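Long-range contacts in centrosomal protein of 104 kDa (Homo sapiens, PDB 5LPH), which is required for ciliogenesis and for structural integrity at the ciliary tip, and is represented here by its TOG domain, a module that binds tubulin: residues A[147-152]-A[193-198]; A[141-146]-A[180-185]; A[163-168]-A[204-209]; A[225-230]-A[271-276]; A[58-63]-A[105-110]. One frame throughout, in Å; residues are numbered along the deposited sequence.

Contact 1: residues A[147-152]-A[193-198]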
# COMPACT_ATOMS: atom_id res chain seq x y z
N THR A 147 -2.32 -1.51 6.17
CA THR A 147 -2.82 -1.99 7.47
C THR A 147 -2.87 -3.53 7.54
O THR A 147 -2.55 -4.10 8.58
CB THR A 147 -4.20 -1.42 7.85
OG1 THR A 147 -5.14 -1.68 6.80
CG2 THR A 147 -4.12 0.07 8.12
N ARG A 148 -3.23 -4.19 6.44
CA ARG A 148 -3.22 -5.66 6.37
C ARG A 148 -1.82 -6.30 6.40
O ARG A 148 -1.71 -7.51 6.63
CB ARG A 148 -3.98 -6.19 5.14
CG ARG A 148 -5.47 -5.83 5.02
CD ARG A 148 -6.29 -6.02 6.29
NE ARG A 148 -6.31 -7.40 6.80
CZ ARG A 148 -7.12 -8.39 6.39
NH1 ARG A 148 -8.00 -8.22 5.41
NH2 ARG A 148 -7.03 -9.58 6.97
N THR A 149 -0.76 -5.52 6.15
CA THR A 149 0.61 -6.01 6.35
C THR A 149 1.01 -6.06 7.84
O THR A 149 2.09 -6.54 8.16
CB THR A 149 1.67 -5.22 5.55
OG1 THR A 149 1.74 -3.87 6.02
CG2 THR A 149 1.38 -5.21 4.06
N GLY A 150 0.17 -5.53 8.73
CA GLY A 150 0.29 -5.78 10.17
C GLY A 150 -0.64 -6.85 10.73
O GLY A 150 -0.86 -6.90 11.94
N ASP A 151 -1.17 -7.73 9.88
CA ASP A 151 -2.08 -8.80 10.30
C ASP A 151 -1.34 -9.84 11.14
O ASP A 151 -0.12 -9.97 11.04
CB ASP A 151 -2.71 -9.47 9.07
CG ASP A 151 -4.03 -10.17 9.38
OD1 ASP A 151 -5.07 -9.49 9.41
OD2 ASP A 151 -4.02 -11.41 9.56
N SER A 152 -2.09 -10.58 11.96
CA SER A 152 -1.51 -11.66 12.78
C SER A 152 -1.09 -12.87 11.92
O SER A 152 -0.16 -13.57 12.28
CB SER A 152 -2.48 -12.12 13.87
OG SER A 152 -3.00 -11.00 14.59
N VAL A 193 4.62 -4.50 15.95
CA VAL A 193 5.88 -5.10 15.49
C VAL A 193 5.76 -5.54 14.02
O VAL A 193 6.67 -5.29 13.22
CB VAL A 193 6.29 -6.30 16.38
CG1 VAL A 193 7.56 -6.97 15.86
CG2 VAL A 193 6.52 -5.86 17.82
N HIS A 194 4.64 -6.17 13.67
CA HIS A 194 4.40 -6.67 12.31
C HIS A 194 4.27 -5.55 11.28
O HIS A 194 4.82 -5.64 10.18
CB HIS A 194 3.14 -7.55 12.25
CG HIS A 194 3.25 -8.83 13.02
ND1 HIS A 194 4.35 -9.66 12.92
CD2 HIS A 194 2.40 -9.42 13.88
CE1 HIS A 194 4.16 -10.71 13.70
NE2 HIS A 194 2.99 -10.59 14.30
N LEU A 195 3.53 -4.50 11.63
CA LEU A 195 3.29 -3.36 10.73
C LEU A 195 4.59 -2.64 10.39
O LEU A 195 4.87 -2.37 9.22
CB LEU A 195 2.31 -2.38 11.39
CG LEU A 195 1.79 -1.22 10.53
CD1 LEU A 195 0.87 -1.73 9.43
CD2 LEU A 195 1.06 -0.22 11.41
N ALA A 196 5.39 -2.35 11.41
CA ALA A 196 6.69 -1.69 11.25
C ALA A 196 7.67 -2.50 10.40
O ALA A 196 8.31 -1.94 9.50
CB ALA A 196 7.29 -1.39 12.61
N MSE A 197 7.78 -3.80 10.68
CA MSE A 197 8.69 -4.71 9.94
C MSE A 197 8.28 -4.84 8.50
O MSE A 197 9.14 -4.85 7.62
CB MSE A 197 8.87 -6.10 10.60
CG MSE A 197 10.32 -6.61 10.73
SE MSE A 197 11.50 -5.29 11.60
CE MSE A 197 10.57 -5.44 13.33
N SER A 198 6.97 -4.90 8.23
CA SER A 198 6.46 -4.99 6.86
C SER A 198 6.74 -3.73 6.05
O SER A 198 7.14 -3.82 4.90
CB SER A 198 4.95 -5.28 6.84
OG SER A 198 4.67 -6.60 7.29

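Contact 2: residues A[141-146]-A[180-185]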
# COMPACT_ATOMS: atom_id res chain seq x y z
N THR A 141 -6.92 2.61 -1.87
CA THR A 141 -6.68 1.21 -1.51
C THR A 141 -5.34 0.93 -0.82
O THR A 141 -5.30 0.10 0.09
CB THR A 141 -6.78 0.28 -2.73
OG1 THR A 141 -5.81 0.65 -3.71
CG2 THR A 141 -8.17 0.36 -3.33
N ILE A 142 -4.26 1.60 -1.23
CA ILE A 142 -2.93 1.27 -0.69
C ILE A 142 -2.81 1.46 0.83
O ILE A 142 -2.25 0.59 1.49
CB ILE A 142 -1.74 1.95 -1.47
CG1 ILE A 142 -0.37 1.49 -0.96
CG2 ILE A 142 -1.67 3.46 -1.31
CD1 ILE A 142 -0.12 0.02 -1.04
N PRO A 143 -3.35 2.57 1.39
CA PRO A 143 -3.25 2.72 2.85
C PRO A 143 -3.98 1.63 3.64
O PRO A 143 -3.51 1.20 4.70
CB PRO A 143 -3.90 4.09 3.11
CG PRO A 143 -3.91 4.78 1.79
CD PRO A 143 -4.11 3.68 0.80
N VAL A 144 -5.11 1.17 3.12
CA VAL A 144 -5.89 0.11 3.76
C VAL A 144 -5.15 -1.23 3.60
O VAL A 144 -5.15 -2.06 4.51
CB VAL A 144 -7.31 0.01 3.16
CG1 VAL A 144 -8.11 -1.07 3.87
CG2 VAL A 144 -8.02 1.35 3.29
N LEU A 145 -4.53 -1.42 2.45
CA LEU A 145 -3.73 -2.61 2.19
C LEU A 145 -2.48 -2.67 3.07
O LEU A 145 -2.08 -3.76 3.50
CB LEU A 145 -3.36 -2.67 0.71
CG LEU A 145 -3.01 -4.01 0.08
CD1 LEU A 145 -3.98 -5.14 0.45
CD2 LEU A 145 -2.98 -3.85 -1.42
N LEU A 146 -1.88 -1.51 3.36
CA LEU A 146 -0.74 -1.44 4.30
C LEU A 146 -1.11 -1.84 5.73
O LEU A 146 -0.29 -2.43 6.42
CB LEU A 146 -0.10 -0.05 4.33
CG LEU A 146 0.96 0.27 3.27
CD1 LEU A 146 1.29 1.76 3.34
CD2 LEU A 146 2.22 -0.57 3.44
N PRO A 180 5.80 4.92 -3.09
CA PRO A 180 6.97 5.25 -2.28
C PRO A 180 6.71 6.27 -1.17
O PRO A 180 7.28 6.16 -0.09
CB PRO A 180 7.95 5.80 -3.32
CG PRO A 180 7.65 4.98 -4.52
CD PRO A 180 6.15 4.83 -4.52
N SER A 181 5.83 7.24 -1.43
CA SER A 181 5.47 8.25 -0.44
C SER A 181 4.75 7.70 0.80
O SER A 181 4.88 8.27 1.88
CB SER A 181 4.64 9.35 -1.09
OG SER A 181 4.21 10.29 -0.13
N TYR A 182 3.99 6.62 0.65
CA TYR A 182 3.39 5.93 1.80
C TYR A 182 4.41 5.15 2.60
O TYR A 182 4.30 5.06 3.82
CB TYR A 182 2.27 4.97 1.36
CG TYR A 182 1.06 5.70 0.86
CD1 TYR A 182 0.28 6.47 1.71
CD2 TYR A 182 0.70 5.64 -0.49
CE1 TYR A 182 -0.83 7.15 1.24
CE2 TYR A 182 -0.40 6.32 -0.96
CZ TYR A 182 -1.16 7.07 -0.10
OH TYR A 182 -2.26 7.72 -0.59
N LEU A 183 5.40 4.57 1.91
CA LEU A 183 6.40 3.72 2.55
C LEU A 183 7.45 4.48 3.36
O LEU A 183 8.10 3.88 4.22
CB LEU A 183 7.09 2.83 1.51
CG LEU A 183 6.17 1.89 0.73
CD1 LEU A 183 6.94 1.20 -0.39
CD2 LEU A 183 5.54 0.85 1.65
N VAL A 184 7.62 5.78 3.09
CA VAL A 184 8.54 6.63 3.87
C VAL A 184 7.85 7.47 4.96
O VAL A 184 8.50 8.29 5.60
CB VAL A 184 9.41 7.56 2.96
CG1 VAL A 184 10.20 6.73 1.96
CG2 VAL A 184 8.58 8.62 2.24
N GLN A 185 6.55 7.25 5.18
CA GLN A 185 5.82 7.95 6.24
C GLN A 185 6.31 7.40 7.57
O GLN A 185 6.45 6.18 7.71
CB GLN A 185 4.30 7.75 6.09
CG GLN A 185 3.48 8.79 6.83
CD GLN A 185 1.98 8.63 6.65
OE1 GLN A 185 1.51 8.18 5.60
NE2 GLN A 185 1.22 9.00 7.68

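Contact 3: residues A[163-168]-A[204-209]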
# COMPACT_ATOMS: atom_id res chain seq x y z
N PHE A 163 1.35 -7.79 -3.19
CA PHE A 163 0.45 -7.02 -4.05
C PHE A 163 0.86 -5.54 -4.16
O PHE A 163 0.77 -4.96 -5.24
CB PHE A 163 -1.02 -7.10 -3.59
CG PHE A 163 -1.99 -6.51 -4.59
CD1 PHE A 163 -2.48 -7.26 -5.65
CD2 PHE A 163 -2.40 -5.19 -4.48
CE1 PHE A 163 -3.37 -6.71 -6.57
CE2 PHE A 163 -3.28 -4.63 -5.40
CZ PHE A 163 -3.77 -5.38 -6.45
N ILE A 164 1.30 -4.96 -3.05
CA ILE A 164 1.76 -3.56 -3.02
C ILE A 164 2.99 -3.39 -3.92
O ILE A 164 3.08 -2.45 -4.71
CB ILE A 164 2.07 -3.09 -1.58
CG1 ILE A 164 0.78 -3.05 -0.75
CG2 ILE A 164 2.73 -1.71 -1.58
CD1 ILE A 164 0.96 -2.78 0.73
N GLN A 165 3.92 -4.34 -3.81
CA GLN A 165 5.11 -4.41 -4.66
C GLN A 165 4.75 -4.57 -6.15
O GLN A 165 5.32 -3.91 -7.01
CB GLN A 165 6.02 -5.53 -4.17
CG GLN A 165 7.52 -5.36 -4.33
CD GLN A 165 8.29 -6.53 -3.74
OE1 GLN A 165 7.97 -7.00 -2.64
NE2 GLN A 165 9.31 -6.99 -4.45
N GLU A 166 3.76 -5.42 -6.42
CA GLU A 166 3.23 -5.64 -7.77
C GLU A 166 2.64 -4.35 -8.38
O GLU A 166 2.92 -4.03 -9.54
CB GLU A 166 2.16 -6.74 -7.74
CG GLU A 166 1.95 -7.48 -9.05
CD GLU A 166 0.93 -8.59 -8.94
OE1 GLU A 166 0.83 -9.24 -7.86
OE2 GLU A 166 0.21 -8.83 -9.93
N MSE A 167 1.84 -3.62 -7.60
CA MSE A 167 1.23 -2.37 -8.07
C MSE A 167 2.26 -1.28 -8.23
O MSE A 167 2.22 -0.54 -9.21
CB MSE A 167 0.15 -1.80 -7.16
CG MSE A 167 -1.23 -2.43 -7.14
SE MSE A 167 -2.43 -1.06 -6.34
CE MSE A 167 -1.69 -0.95 -4.51
N ALA A 168 3.20 -1.17 -7.29
CA ALA A 168 4.27 -0.17 -7.36
C ALA A 168 5.11 -0.24 -8.65
O ALA A 168 5.66 0.78 -9.07
CB ALA A 168 5.18 -0.28 -6.14
N ALA A 204 12.84 -1.24 1.78
CA ALA A 204 14.12 -1.79 1.31
C ALA A 204 14.01 -2.47 -0.06
O ALA A 204 14.86 -2.23 -0.92
CB ALA A 204 14.72 -2.74 2.34
N ARG A 205 12.98 -3.29 -0.26
CA ARG A 205 12.83 -4.03 -1.53
C ARG A 205 12.50 -3.11 -2.71
O ARG A 205 13.07 -3.29 -3.79
CB ARG A 205 11.80 -5.16 -1.42
CG ARG A 205 12.28 -6.36 -0.60
CD ARG A 205 11.38 -7.59 -0.77
NE ARG A 205 9.98 -7.34 -0.38
CZ ARG A 205 9.51 -7.32 0.87
NH1 ARG A 205 10.30 -7.52 1.93
NH2 ARG A 205 8.22 -7.08 1.07
N LEU A 206 11.61 -2.15 -2.50
CA LEU A 206 11.22 -1.22 -3.58
C LEU A 206 12.24 -0.12 -3.86
O LEU A 206 12.37 0.32 -5.00
CB LEU A 206 9.84 -0.60 -3.31
CG LEU A 206 8.67 -1.51 -3.64
CD1 LEU A 206 7.39 -0.94 -3.06
CD2 LEU A 206 8.53 -1.73 -5.15
N LEU A 207 12.96 0.31 -2.82
CA LEU A 207 14.12 1.20 -2.98
C LEU A 207 15.17 0.60 -3.92
O LEU A 207 15.66 1.28 -4.81
CB LEU A 207 14.73 1.52 -1.61
CG LEU A 207 15.94 2.44 -1.48
CD1 LEU A 207 15.66 3.79 -2.12
CD2 LEU A 207 16.27 2.60 0.00
N LYS A 208 15.49 -0.68 -3.72
CA LYS A 208 16.41 -1.41 -4.61
C LYS A 208 15.87 -1.59 -6.03
O LYS A 208 16.63 -1.49 -6.99
CB LYS A 208 16.83 -2.76 -4.00
CG LYS A 208 17.63 -2.58 -2.72
CD LYS A 208 17.76 -3.87 -1.92
CE LYS A 208 18.43 -3.61 -0.57
NZ LYS A 208 19.26 -4.76 -0.13
N ASP A 209 14.57 -1.82 -6.17
CA ASP A 209 13.94 -2.01 -7.49
C ASP A 209 13.73 -0.70 -8.26
O ASP A 209 13.92 -0.67 -9.47
CB ASP A 209 12.59 -2.75 -7.37
CG ASP A 209 12.72 -4.15 -6.76
OD1 ASP A 209 13.80 -4.77 -6.83
OD2 ASP A 209 11.71 -4.62 -6.18

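Contact 4: residues A[225-230]-A[271-276]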
# COMPACT_ATOMS: atom_id res chain seq x y z
N PHE A 225 13.12 9.18 7.22
CA PHE A 225 12.42 7.99 7.76
C PHE A 225 13.33 7.08 8.60
O PHE A 225 12.98 6.70 9.72
CB PHE A 225 11.80 7.17 6.60
CG PHE A 225 11.17 5.86 7.03
CD1 PHE A 225 9.91 5.84 7.61
CD2 PHE A 225 11.84 4.65 6.85
CE1 PHE A 225 9.33 4.64 8.01
CE2 PHE A 225 11.26 3.45 7.25
CZ PHE A 225 10.01 3.44 7.83
N SER A 226 14.49 6.75 8.05
CA SER A 226 15.41 5.81 8.71
C SER A 226 15.95 6.33 10.04
O SER A 226 15.97 5.60 11.03
CB SER A 226 16.57 5.48 7.77
OG SER A 226 16.10 4.84 6.60
N VAL A 227 16.37 7.60 10.05
CA VAL A 227 16.89 8.24 11.27
C VAL A 227 15.80 8.33 12.35
O VAL A 227 16.08 8.13 13.53
CB VAL A 227 17.52 9.64 10.97
CG1 VAL A 227 17.86 10.40 12.26
CG2 VAL A 227 18.78 9.49 10.12
N SER A 228 14.57 8.64 11.95
CA SER A 228 13.43 8.64 12.87
C SER A 228 13.16 7.25 13.48
O SER A 228 12.82 7.14 14.66
CB SER A 228 12.17 9.13 12.15
OG SER A 228 11.09 9.26 13.07
N ALA A 229 13.33 6.20 12.68
CA ALA A 229 13.15 4.81 13.12
C ALA A 229 14.18 4.35 14.17
O ALA A 229 13.89 3.42 14.94
CB ALA A 229 13.17 3.87 11.93
N LEU A 230 15.35 5.00 14.22
CA LEU A 230 16.36 4.70 15.26
C LEU A 230 15.89 4.98 16.69
O LEU A 230 16.50 4.49 17.63
CB LEU A 230 17.67 5.45 14.99
CG LEU A 230 18.46 5.05 13.74
CD1 LEU A 230 19.57 6.06 13.46
CD2 LEU A 230 19.05 3.65 13.90
N ILE A 271 24.75 3.33 21.29
CA ILE A 271 25.28 2.08 20.71
C ILE A 271 24.93 1.91 19.21
O ILE A 271 25.72 1.32 18.45
CB ILE A 271 24.84 0.85 21.56
CG1 ILE A 271 25.42 0.96 22.98
CG2 ILE A 271 25.24 -0.48 20.93
CD1 ILE A 271 24.67 0.17 24.03
N LEU A 272 23.78 2.44 18.80
CA LEU A 272 23.32 2.32 17.40
C LEU A 272 24.17 3.19 16.48
O LEU A 272 24.56 2.74 15.39
CB LEU A 272 21.85 2.71 17.28
CG LEU A 272 20.88 1.85 18.11
CD1 LEU A 272 19.71 2.67 18.63
CD2 LEU A 272 20.40 0.64 17.31
N TYR A 273 24.45 4.42 16.91
CA TYR A 273 25.32 5.33 16.15
C TYR A 273 26.78 4.84 16.09
O TYR A 273 27.46 5.06 15.08
CB TYR A 273 25.24 6.77 16.69
CG TYR A 273 23.95 7.47 16.32
CD1 TYR A 273 23.63 7.73 14.99
CD2 TYR A 273 23.03 7.85 17.31
CE1 TYR A 273 22.44 8.36 14.65
CE2 TYR A 273 21.84 8.48 16.98
CZ TYR A 273 21.55 8.73 15.65
OH TYR A 273 20.37 9.35 15.30
N LYS A 274 27.25 4.16 17.14
CA LYS A 274 28.55 3.48 17.08
C LYS A 274 28.58 2.51 15.90
O LYS A 274 29.47 2.61 15.05
CB LYS A 274 28.87 2.75 18.40
CG LYS A 274 30.00 1.72 18.29
CD LYS A 274 30.50 1.24 19.65
CE LYS A 274 31.57 0.17 19.48
NZ LYS A 274 31.84 -0.58 20.74
N THR A 275 27.60 1.61 15.86
CA THR A 275 27.48 0.61 14.77
C THR A 275 27.45 1.25 13.38
O THR A 275 28.07 0.75 12.44
CB THR A 275 26.21 -0.25 14.94
OG1 THR A 275 26.06 -0.65 16.31
CG2 THR A 275 26.27 -1.50 14.05
N ILE A 276 26.72 2.37 13.26
CA ILE A 276 26.60 3.10 12.00
C ILE A 276 27.95 3.68 11.56
O ILE A 276 28.38 3.46 10.43
CB ILE A 276 25.53 4.22 12.09
CG1 ILE A 276 24.13 3.60 12.20
CG2 ILE A 276 25.59 5.15 10.88
CD1 ILE A 276 23.07 4.53 12.75

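Contact 5: residues A[58-63]-A[105-110]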
# COMPACT_ATOMS: atom_id res chain seq x y z
N LYS A 58 -23.30 -10.85 5.92
CA LYS A 58 -22.51 -11.70 6.81
C LYS A 58 -22.10 -13.05 6.21
O LYS A 58 -21.45 -13.84 6.89
CB LYS A 58 -23.26 -11.91 8.13
CG LYS A 58 -23.24 -10.68 9.03
CD LYS A 58 -24.20 -10.84 10.19
CE LYS A 58 -24.16 -9.64 11.13
NZ LYS A 58 -25.22 -9.75 12.17
N THR A 59 -22.49 -13.33 4.97
CA THR A 59 -22.17 -14.60 4.31
C THR A 59 -21.02 -14.39 3.33
O THR A 59 -21.19 -13.73 2.30
CB THR A 59 -23.42 -15.14 3.58
OG1 THR A 59 -24.53 -15.14 4.48
CG2 THR A 59 -23.20 -16.55 3.06
N TRP A 60 -19.85 -14.96 3.64
CA TRP A 60 -18.64 -14.67 2.88
C TRP A 60 -18.75 -15.06 1.41
O TRP A 60 -18.21 -14.37 0.57
CB TRP A 60 -17.37 -15.28 3.52
CG TRP A 60 -17.22 -16.74 3.37
CD1 TRP A 60 -17.53 -17.68 4.30
CD2 TRP A 60 -16.70 -17.45 2.24
NE1 TRP A 60 -17.25 -18.93 3.82
CE2 TRP A 60 -16.74 -18.82 2.55
CE3 TRP A 60 -16.22 -17.06 0.99
CZ2 TRP A 60 -16.31 -19.80 1.66
CZ3 TRP A 60 -15.79 -18.03 0.10
CH2 TRP A 60 -15.84 -19.39 0.44
N SER A 61 -19.45 -16.16 1.12
CA SER A 61 -19.62 -16.60 -0.27
C SER A 61 -20.44 -15.62 -1.11
O SER A 61 -20.28 -15.56 -2.33
CB SER A 61 -20.22 -18.01 -0.34
OG SER A 61 -21.44 -18.10 0.37
N TYR A 62 -21.33 -14.85 -0.45
CA TYR A 62 -22.03 -13.75 -1.12
C TYR A 62 -21.12 -12.54 -1.29
O TYR A 62 -21.16 -11.91 -2.34
CB TYR A 62 -23.31 -13.34 -0.36
CG TYR A 62 -24.42 -14.39 -0.32
CD1 TYR A 62 -24.36 -15.57 -1.08
CD2 TYR A 62 -25.55 -14.18 0.47
CE1 TYR A 62 -25.37 -16.51 -1.03
CE2 TYR A 62 -26.58 -15.11 0.52
CZ TYR A 62 -26.48 -16.28 -0.24
OH TYR A 62 -27.48 -17.22 -0.21
N ARG A 63 -20.32 -12.22 -0.28
CA ARG A 63 -19.35 -11.13 -0.40
C ARG A 63 -18.36 -11.41 -1.53
O ARG A 63 -18.05 -10.51 -2.32
CB ARG A 63 -18.61 -10.87 0.91
CG ARG A 63 -19.51 -10.35 2.02
CD ARG A 63 -18.72 -9.68 3.12
NE ARG A 63 -17.75 -10.56 3.76
CZ ARG A 63 -18.01 -11.46 4.71
NH1 ARG A 63 -19.24 -11.70 5.16
NH2 ARG A 63 -17.00 -12.18 5.21
N VAL A 105 -12.40 -12.92 5.95
CA VAL A 105 -12.26 -14.19 5.24
C VAL A 105 -11.31 -14.00 4.06
O VAL A 105 -11.47 -13.07 3.26
CB VAL A 105 -13.64 -14.72 4.74
CG1 VAL A 105 -13.48 -15.98 3.89
CG2 VAL A 105 -14.55 -14.99 5.94
N THR A 106 -10.34 -14.90 3.97
CA THR A 106 -9.24 -14.81 3.02
C THR A 106 -9.70 -14.74 1.56
O THR A 106 -9.19 -13.92 0.81
CB THR A 106 -8.24 -15.97 3.24
OG1 THR A 106 -7.51 -15.73 4.45
CG2 THR A 106 -7.23 -16.10 2.10
N SER A 107 -10.64 -15.61 1.18
CA SER A 107 -11.16 -15.65 -0.20
C SER A 107 -11.76 -14.34 -0.69
O SER A 107 -11.66 -14.02 -1.87
CB SER A 107 -12.22 -16.74 -0.34
OG SER A 107 -11.63 -18.01 -0.28
N VAL A 108 -12.40 -13.60 0.22
CA VAL A 108 -12.99 -12.31 -0.10
C VAL A 108 -11.88 -11.27 -0.28
O VAL A 108 -11.91 -10.50 -1.22
CB VAL A 108 -13.98 -11.84 1.00
CG1 VAL A 108 -14.56 -10.47 0.66
CG2 VAL A 108 -15.09 -12.86 1.19
N PHE A 109 -10.91 -11.27 0.65
CA PHE A 109 -9.70 -10.43 0.57
C PHE A 109 -8.97 -10.63 -0.76
O PHE A 109 -8.64 -9.66 -1.44
CB PHE A 109 -8.77 -10.73 1.77
CG PHE A 109 -7.37 -10.18 1.63
CD1 PHE A 109 -7.12 -8.82 1.77
CD2 PHE A 109 -6.30 -11.03 1.40
CE1 PHE A 109 -5.83 -8.31 1.66
CE2 PHE A 109 -5.00 -10.53 1.29
CZ PHE A 109 -4.77 -9.17 1.43
N GLN A 110 -8.77 -11.89 -1.15
CA GLN A 110 -8.10 -12.24 -2.41
C GLN A 110 -8.88 -11.82 -3.67
O GLN A 110 -8.28 -11.36 -4.64
CB GLN A 110 -7.80 -13.74 -2.46
CG GLN A 110 -6.47 -14.11 -1.80
CD GLN A 110 -6.37 -15.55 -1.33
OE1 GLN A 110 -5.68 -15.86 -0.35
NE2 GLN A 110 -7.08 -16.44 -2.01

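Contact 1: residues A[147-152]-A[193-198]
Gly-150 lies directly against Leu-195 where two neighbouring parts of an alpha-solenoid, the HEAT-repeat architecture of this TOG domain, meet. The connection after helix 131-147, inside the first HEAT repeat, faces the opening turn of helix 193-210. Backbone proximity defines the tight part: Gly-150 CA is only 3.9 Å from Leu-195 CA, the nearest CA pair of the two segments. A beta carbon built on the glycine would fall about 3.1 Å from Leu-195 CB, so the close approach depends on there being no side chain. Leu-195 has CG anti to its backbone N (chi1 -172°), and its CD1 ends 3.9 Å from Gly-150 N. Beside it, Thr-149 CB packs 3.5 Å from Ser-198 CB. The Ser-198 hydroxyl sits between two carbonyl oxygens, with OG 2.7 Å from Thr-149 O and 3.0 Å from His-194 O, and has one proton for both. Thr-149 OG1 instead bonds to Leu-146 O.

The other side is looser and nearer solvent. The His-194 imidazole approaches the 147-152 backbone obliquely, CD2 being 3.8 Å from Asp-151 O, without a hydrogen bond; that oxygen is bonded by Arg-157. On the side of the connection away from helix 193-210, an ion pair ties it internally: Arg-148 NH2 lies 3.1 Å from Asp-151 OD1, which is almost in the guanidinium plane, while the nitrogen stands 58° out of the carboxylate plane.

Contact 2: residues A[141-146]-A[180-185]
Tyr-182 turns its ring toward helix 131-147 and meets Ile-142 and Pro-143 there, while its CB rests against Leu-146. The closest CA atoms, those of Pro-143 and Tyr-182, are 7.4 Å apart, so side chains and not backbones fill the interface. Tyr-182 has CG anti to its carbonyl carbon (chi1 -69°), which starts the ring off across the gap. Pro-143 touches the distal half of that ring: its CG lies 3.9 Å from Tyr-182 CE1 and 4.0 Å from Tyr-182 CZ, approaching obliquely. Ile-142 CG2 comes at the CD2 and CE2 side, but it is modelled too close to that ring for its exact separation to be trusted.

Leu-146 divides its two methyls between partners. CD1 is 3.9 Å from Tyr-182 CB, and CD2 is 4.0 Å from Leu-183 CD2, the two leucines meeting at an oblique angle. Leu-183 also packs on Leu-202 and Leu-206 of helix 193-210, and Ile-142 on Ile-164 and Met-167 of helix 154-169, which joins the buried side of the contact to the apolar interior of the HEAT-repeat solenoid, while Tyr-182 and Pro-143 stay partly exposed. An alanine in place of Tyr-182 would probably open a gap facing Pro-143 CG and Ile-142 CG2, although Leu-146 CD1 would keep its neighbour CB.

No hydrogen bond or ion pair crosses between 141-146 and 180-185. The position of the short helix 178-183 against helix 131-147 therefore rests, as far as these segments go, on apolar shape fit rather than on directional bonds.

Contact 3: residues A[163-168]-A[204-209]
Gln-165 reaches across to Arg-205 with its amide and to Leu-206 with its aliphatic stem, and its conformation explains both. Its chi1 of -148° departs from a staggered value; beyond CG the chain is extended. The stem thereby passes Leu-206, with Gln-165 CG 3.9 Å from Leu-206 CD2. At its end, Gln-165 OE1 accepts a hydrogen bond from Arg-205 NE at 3.0 Å, nearly straight at 175°. The oxygen lies in the guanidinium plane, whereas the nitrogen stands well above the plane of the amide. Arg-205 has CG anti to its carbonyl carbon and bends at chi3, and the two side chains meet at about a right angle.

Asp-209 comes up on the other branch of the amide, but Gln-165 NE2 and Asp-209 OD2 are 3.8 Å apart, too far for a hydrogen bond. Deeper in, Leu-206 sets both methyls against Ala-168: CD1 and CD2 each lie 3.8 Å from Ala-168 CB. Leu-206 also touches Leu-183 and Phe-217, and Ala-168 touches Ile-179. An alanine in place of Gln-165 would probably leave Arg-205 NE without this acceptor and Leu-206 CD2 less well covered.

The axes of the two segments pass 11.0 Å apart and cross at -21°, running in the same direction. Near-parallel helices side by side, with an apolar interior and a polar outer margin, are typical of the alpha-solenoid built by HEAT repeats.

Contact 4: residues A[225-230]-A[271-276]
Val-227 is the first residue of 225-230 to meet helix 271-283, pointing one methyl at the end of Tyr-273. Its CG1 is anti to the backbone N (chi1 171°) and lies 4.1 Å from Tyr-273 OH, the two side chains meeting at about a right angle. Leu-260, in the connection leading to the last helix, touches both Val-227 and Tyr-273. One turn on, Leu-230 carries most of the contact; the segment belongs to the second HEAT repeat, and helix 271-283 here packs against that repeat as the last helix of the TOG-domain solenoid in this chain.

With CG anti to its carbonyl carbon (chi1 -66°), Leu-230 extends toward helix 271-283, and its CD1 touches two partners there, 3.9 Å from Tyr-273 CE1 and 3.9 Å from Ile-276 CD1, approaching the tyrosine ring obliquely. CD2 is more loosely held, with Leu-272 CB 4.5 Å away, and Ile-245 of helix 235-252 also touches the leucine. Last comes the backbone: Leu-230 O is covered by Leu-272 CD1 at 3.8 Å, while Leu-272 also rests on Arg-238 of helix 235-252.

Contact 5: residues A[58-63]-A[105-110]
Trp-60 lays its indole over Val-105, whose CG1 stands 4.2 Å from the centroid of the five-membered ring of Trp-60 and 27° off the ring normal, a CH-pi contact. Trp-60 CG lies between its backbone N and carbonyl carbon (chi1 74°), which starts the indole off beside Val-105. Ser-61 CB lies over the opposite face. The other valine methyl, Val-105 CG2, packs 3.7 Å from Trp-60 CB, and at the far end of the indole Trp-60 CZ3 touches Ser-107 CB at 3.8 Å. A crystal neighbour touches this tryptophan as well, so packing in the crystal may help fix its pose.

Arg-63 works nearer the interior. Its CB is 4.1 Å from Val-108 CG2, and that same methyl lies 3.5 Å from Trp-60 O. Its guanidinium carries Trp-60 CA over one face and has Val-105 CG2 at its edge, 3.8 Å from Arg-63 NH2. The charge is met by Asp-103, which bonds Arg-63 NE through OD1 and Val-105 N through OD2; Arg-63 NH1 also bonds Cys-57 O.

Here the starts of helices 60-76 and 106-126, neighbours in the TOG-domain solenoid, are joined by van der Waals and CH-pi contacts, with no hydrogen bond between the two segments. The chemistry implies a mixed junction: valine methyls supply the packing, and the buried arginine, paired with an aspartate just before Val-105, probably adds an electrostatic tie.

How the contacts relate
Contacts 2 and 3 share one apolar interior: Ile-142, Leu-146 and Leu-183 of contact 2 touch Ile-164 and Leu-206 of contact 3, and their centres are about 11 Å apart. Contact 1 uses helix 193-210, as contact 3 does, but lies at the surface and relies on close backbones and a serine hydroxyl; the other four are partly buried. Contact 3 adds a glutamine-arginine bond at its margin, contacts 2 and 4 are essentially apolar, and contact 5 mixes a tryptophan-valine CH-pi contact with a buried arginine. Contacts 4 and 5 lie on opposite sides of the chain's centre, about 42 Å apart between centres. Phe-109 links contact 5 to the middle, through Arg-148 and Leu-145.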